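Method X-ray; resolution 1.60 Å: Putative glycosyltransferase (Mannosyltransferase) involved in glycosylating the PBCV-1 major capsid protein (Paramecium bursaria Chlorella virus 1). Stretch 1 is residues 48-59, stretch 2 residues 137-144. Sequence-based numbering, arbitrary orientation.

Stretch 1 48-59: LETEEHALHFRR
Stretch 2 (137-144) IVWSLRNE

Stretch 1 enters as a loop, with Glu 51 at the N-cap position, and continues as a helix from Glu 52 (phi/psi near -60/-45). Stretch 2 brings helical residues 137-140, from a helix that begins earlier in the chain, and a type I beta turn from Leu 141 to Glu 144 that Glu 144 N closes on Leu 141 O at 3.1 Å. The register is set by two CA-CA distances, 6.1 Å for Phe 57 to Trp 139 and 6.3 Å for Ala 54 to Arg 142; together the stretches bury 465 Å².

Phe 57 has the largest covered area, 102 Å². Its CA-to-CB bond points toward stretch 2, and chi1 -88° (m) with chi2 -87° lays one ring face under the Arg 142 backbone: Arg 142 CA stands 3.7 Å from the Phe 57 ring centroid, 6° off the normal, a CH-pi contact. Phe 57 CE1 packs 4.0 Å from Val 138 CG1.

Arg 142, with 82 Å² covered, combines that contact with a salt bridge. Its side chain (p, t, t, chi4 -80°) directs NE to Glu 49 OE1 at 3.1 Å (164°) and NH2 to Glu 49 OE2 at 2.9 Å (148°), with the carboxylate oxygen OE2 near the guanidinium plane; a weak third bond joins Arg 142 NE to Glu 49 OE2 at 3.2 Å. Glu 49 reaches it with chi1 m, chi2 t and chi3 52°. Within stretch 2, Arg 142 NH1 donates to Trp 139 O at 3.0 Å.

Trp 139 (77 Å²; chi1 175°, t; chi2 -117°) starts sideways, but its ring end comes nearer. Trp 139 CE3 lies 3.2 Å from Phe 57 O, which sits at the ring edge, and Trp 139 CZ3 is 3.8 Å from Phe 57 CB.

His 53 (p, chi2 -73°) places CD2 3.0 Å from Arg 142 O, near its ring plane.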

# COMPACT_ATOMS: atom_id res chain seq x y z
N LEU A 48 17.34 8.06 -3.54
CA LEU A 48 18.55 8.76 -3.14
C LEU A 48 18.99 8.37 -1.73
O LEU A 48 20.20 8.39 -1.42
CB LEU A 48 18.35 10.28 -3.19
CG LEU A 48 18.24 10.96 -4.56
CD1 LEU A 48 18.16 12.46 -4.34
CD2 LEU A 48 19.42 10.62 -5.49
N GLU A 49 18.01 8.04 -0.88
CA GLU A 49 18.27 7.60 0.49
C GLU A 49 18.00 6.10 0.55
O GLU A 49 16.85 5.67 0.44
CB GLU A 49 17.39 8.36 1.49
CG GLU A 49 17.67 9.85 1.51
CD GLU A 49 16.73 10.64 2.40
OE1 GLU A 49 16.56 10.27 3.58
OE2 GLU A 49 16.18 11.64 1.90
N THR A 50 19.05 5.31 0.71
CA THR A 50 18.96 3.86 0.52
C THR A 50 18.97 3.02 1.81
O THR A 50 18.92 1.79 1.73
CB THR A 50 20.08 3.34 -0.39
OG1 THR A 50 21.33 3.83 0.09
CG2 THR A 50 19.86 3.80 -1.83
N GLU A 51 19.05 3.67 2.97
CA GLU A 51 18.94 2.95 4.24
C GLU A 51 17.53 2.37 4.44
O GLU A 51 16.55 2.91 3.92
CB GLU A 51 19.30 3.86 5.43
CG GLU A 51 20.78 4.22 5.53
CD GLU A 51 21.05 5.18 6.68
OE1 GLU A 51 21.20 4.72 7.83
OE2 GLU A 51 21.12 6.41 6.42
N GLU A 52 17.46 1.28 5.19
CA GLU A 52 16.20 0.56 5.40
C GLU A 52 15.04 1.48 5.81
O GLU A 52 13.95 1.41 5.23
CB GLU A 52 16.38 -0.56 6.43
CG GLU A 52 15.11 -1.38 6.70
CD GLU A 52 15.36 -2.51 7.69
OE1 GLU A 52 15.98 -3.51 7.29
OE2 GLU A 52 14.93 -2.39 8.87
N HIS A 53 15.26 2.34 6.80
CA HIS A 53 14.18 3.24 7.25
C HIS A 53 13.69 4.14 6.11
O HIS A 53 12.47 4.30 5.91
CB HIS A 53 14.60 4.08 8.47
CG HIS A 53 15.58 5.16 8.16
ND1 HIS A 53 16.90 4.90 7.86
CD2 HIS A 53 15.43 6.51 8.09
CE1 HIS A 53 17.53 6.05 7.63
NE2 HIS A 53 16.66 7.03 7.76
N ALA A 54 14.64 4.71 5.37
CA ALA A 54 14.32 5.66 4.33
C ALA A 54 13.56 4.98 3.18
O ALA A 54 12.65 5.56 2.58
CB ALA A 54 15.59 6.36 3.83
N LEU A 55 13.94 3.74 2.91
CA LEU A 55 13.25 2.93 1.90
C LEU A 55 11.79 2.72 2.25
O LEU A 55 10.91 2.86 1.40
CB LEU A 55 13.96 1.59 1.67
CG LEU A 55 15.34 1.67 0.99
CD1 LEU A 55 15.98 0.30 0.96
CD2 LEU A 55 15.27 2.28 -0.42
N HIS A 56 11.53 2.40 3.52
CA HIS A 56 10.15 2.18 3.95
C HIS A 56 9.33 3.47 3.84
O HIS A 56 8.17 3.45 3.38
CB HIS A 56 10.11 1.64 5.37
CG HIS A 56 8.75 1.15 5.76
ND1 HIS A 56 7.76 2.00 6.21
CD2 HIS A 56 8.21 -0.09 5.72
CE1 HIS A 56 6.67 1.30 6.47
NE2 HIS A 56 6.91 0.03 6.17
N PHE A 57 9.93 4.59 4.23
CA PHE A 57 9.23 5.88 4.21
C PHE A 57 8.95 6.39 2.81
O PHE A 57 8.12 7.28 2.63
CB PHE A 57 10.02 6.94 4.96
CG PHE A 57 9.73 6.99 6.44
CD1 PHE A 57 8.67 7.78 6.91
CD2 PHE A 57 10.52 6.30 7.35
CE1 PHE A 57 8.39 7.86 8.27
CE2 PHE A 57 10.25 6.38 8.74
CZ PHE A 57 9.18 7.17 9.18
N ARG A 58 9.66 5.84 1.82
CA ARG A 58 9.58 6.39 0.46
C ARG A 58 8.15 6.46 -0.11
O ARG A 58 7.86 7.35 -0.91
CB ARG A 58 10.51 5.66 -0.52
CG ARG A 58 10.79 6.50 -1.76
CD ARG A 58 11.96 5.99 -2.56
NE ARG A 58 12.47 7.03 -3.45
CZ ARG A 58 12.56 6.93 -4.78
NH1 ARG A 58 12.21 5.82 -5.39
NH2 ARG A 58 13.05 7.94 -5.48
N ARG A 59 7.26 5.56 0.32
CA ARG A 59 5.85 5.61 -0.11
C ARG A 59 5.20 6.99 0.14
O ARG A 59 4.34 7.43 -0.64
CB ARG A 59 5.06 4.52 0.58
CG ARG A 59 4.98 4.68 2.06
CD ARG A 59 4.50 3.37 2.71
NE ARG A 59 5.60 2.41 2.69
CZ ARG A 59 5.46 1.11 2.89
NH1 ARG A 59 4.26 0.59 3.11
NH2 ARG A 59 6.53 0.31 2.85
N ILE A 137 4.18 15.37 6.01
CA ILE A 137 4.74 15.33 7.35
C ILE A 137 5.32 13.95 7.67
O ILE A 137 6.42 13.85 8.23
CB ILE A 137 3.69 15.75 8.42
CG1 ILE A 137 3.24 17.19 8.18
CG2 ILE A 137 4.27 15.60 9.80
CD1 ILE A 137 4.34 18.20 8.29
N VAL A 138 4.62 12.89 7.28
CA VAL A 138 5.13 11.54 7.52
C VAL A 138 6.50 11.41 6.87
O VAL A 138 7.44 10.95 7.51
CB VAL A 138 4.21 10.49 6.92
CG1 VAL A 138 4.85 9.09 6.98
CG2 VAL A 138 2.88 10.48 7.66
N TRP A 139 6.61 11.81 5.61
CA TRP A 139 7.92 11.77 4.95
C TRP A 139 8.98 12.57 5.71
O TRP A 139 10.10 12.10 5.87
CB TRP A 139 7.77 12.26 3.51
CG TRP A 139 9.06 12.38 2.74
CD1 TRP A 139 9.60 13.52 2.24
CD2 TRP A 139 9.97 11.32 2.38
NE1 TRP A 139 10.78 13.26 1.58
CE2 TRP A 139 11.03 11.91 1.65
CE3 TRP A 139 9.99 9.93 2.61
CZ2 TRP A 139 12.11 11.16 1.15
CZ3 TRP A 139 11.05 9.18 2.10
CH2 TRP A 139 12.10 9.80 1.38
N SER A 140 8.61 13.76 6.21
CA SER A 140 9.55 14.65 6.91
C SER A 140 10.08 14.04 8.19
O SER A 140 11.13 14.47 8.70
CB SER A 140 8.90 16.00 7.21
OG SER A 140 8.04 15.92 8.34
N LEU A 141 9.35 13.06 8.74
CA LEU A 141 9.71 12.48 10.04
C LEU A 141 10.69 11.32 9.89
O LEU A 141 11.10 10.72 10.89
CB LEU A 141 8.46 12.02 10.80
CG LEU A 141 7.57 13.14 11.32
CD1 LEU A 141 6.28 12.56 11.79
CD2 LEU A 141 8.25 13.92 12.44
N ARG A 142 11.06 11.00 8.65
CA ARG A 142 11.86 9.79 8.39
C ARG A 142 13.17 9.71 9.11
O ARG A 142 13.68 8.61 9.34
CB ARG A 142 12.09 9.59 6.88
CG ARG A 142 12.98 10.65 6.25
CD ARG A 142 12.92 10.54 4.75
NE ARG A 142 13.80 11.49 4.06
CZ ARG A 142 13.52 12.77 3.85
NH1 ARG A 142 12.39 13.31 4.31
NH2 ARG A 142 14.40 13.53 3.19
N ASN A 143 13.74 10.87 9.42
CA ASN A 143 15.07 10.88 10.04
C ASN A 143 15.07 11.40 11.47
O ASN A 143 16.10 11.88 11.97
CB ASN A 143 16.07 11.66 9.17
CG ASN A 143 16.52 10.88 7.95
OD1 ASN A 143 16.43 11.37 6.82
ND2 ASN A 143 17.04 9.67 8.16
N GLU A 144 13.92 11.29 12.13
CA GLU A 144 13.76 11.74 13.50
C GLU A 144 13.29 10.57 14.36
O GLU A 144 12.33 9.88 14.01
CB GLU A 144 12.71 12.87 13.49
CG GLU A 144 12.34 13.46 14.82
CD GLU A 144 11.41 14.66 14.68
OE1 GLU A 144 11.46 15.34 13.62
OE2 GLU A 144 10.65 14.94 15.63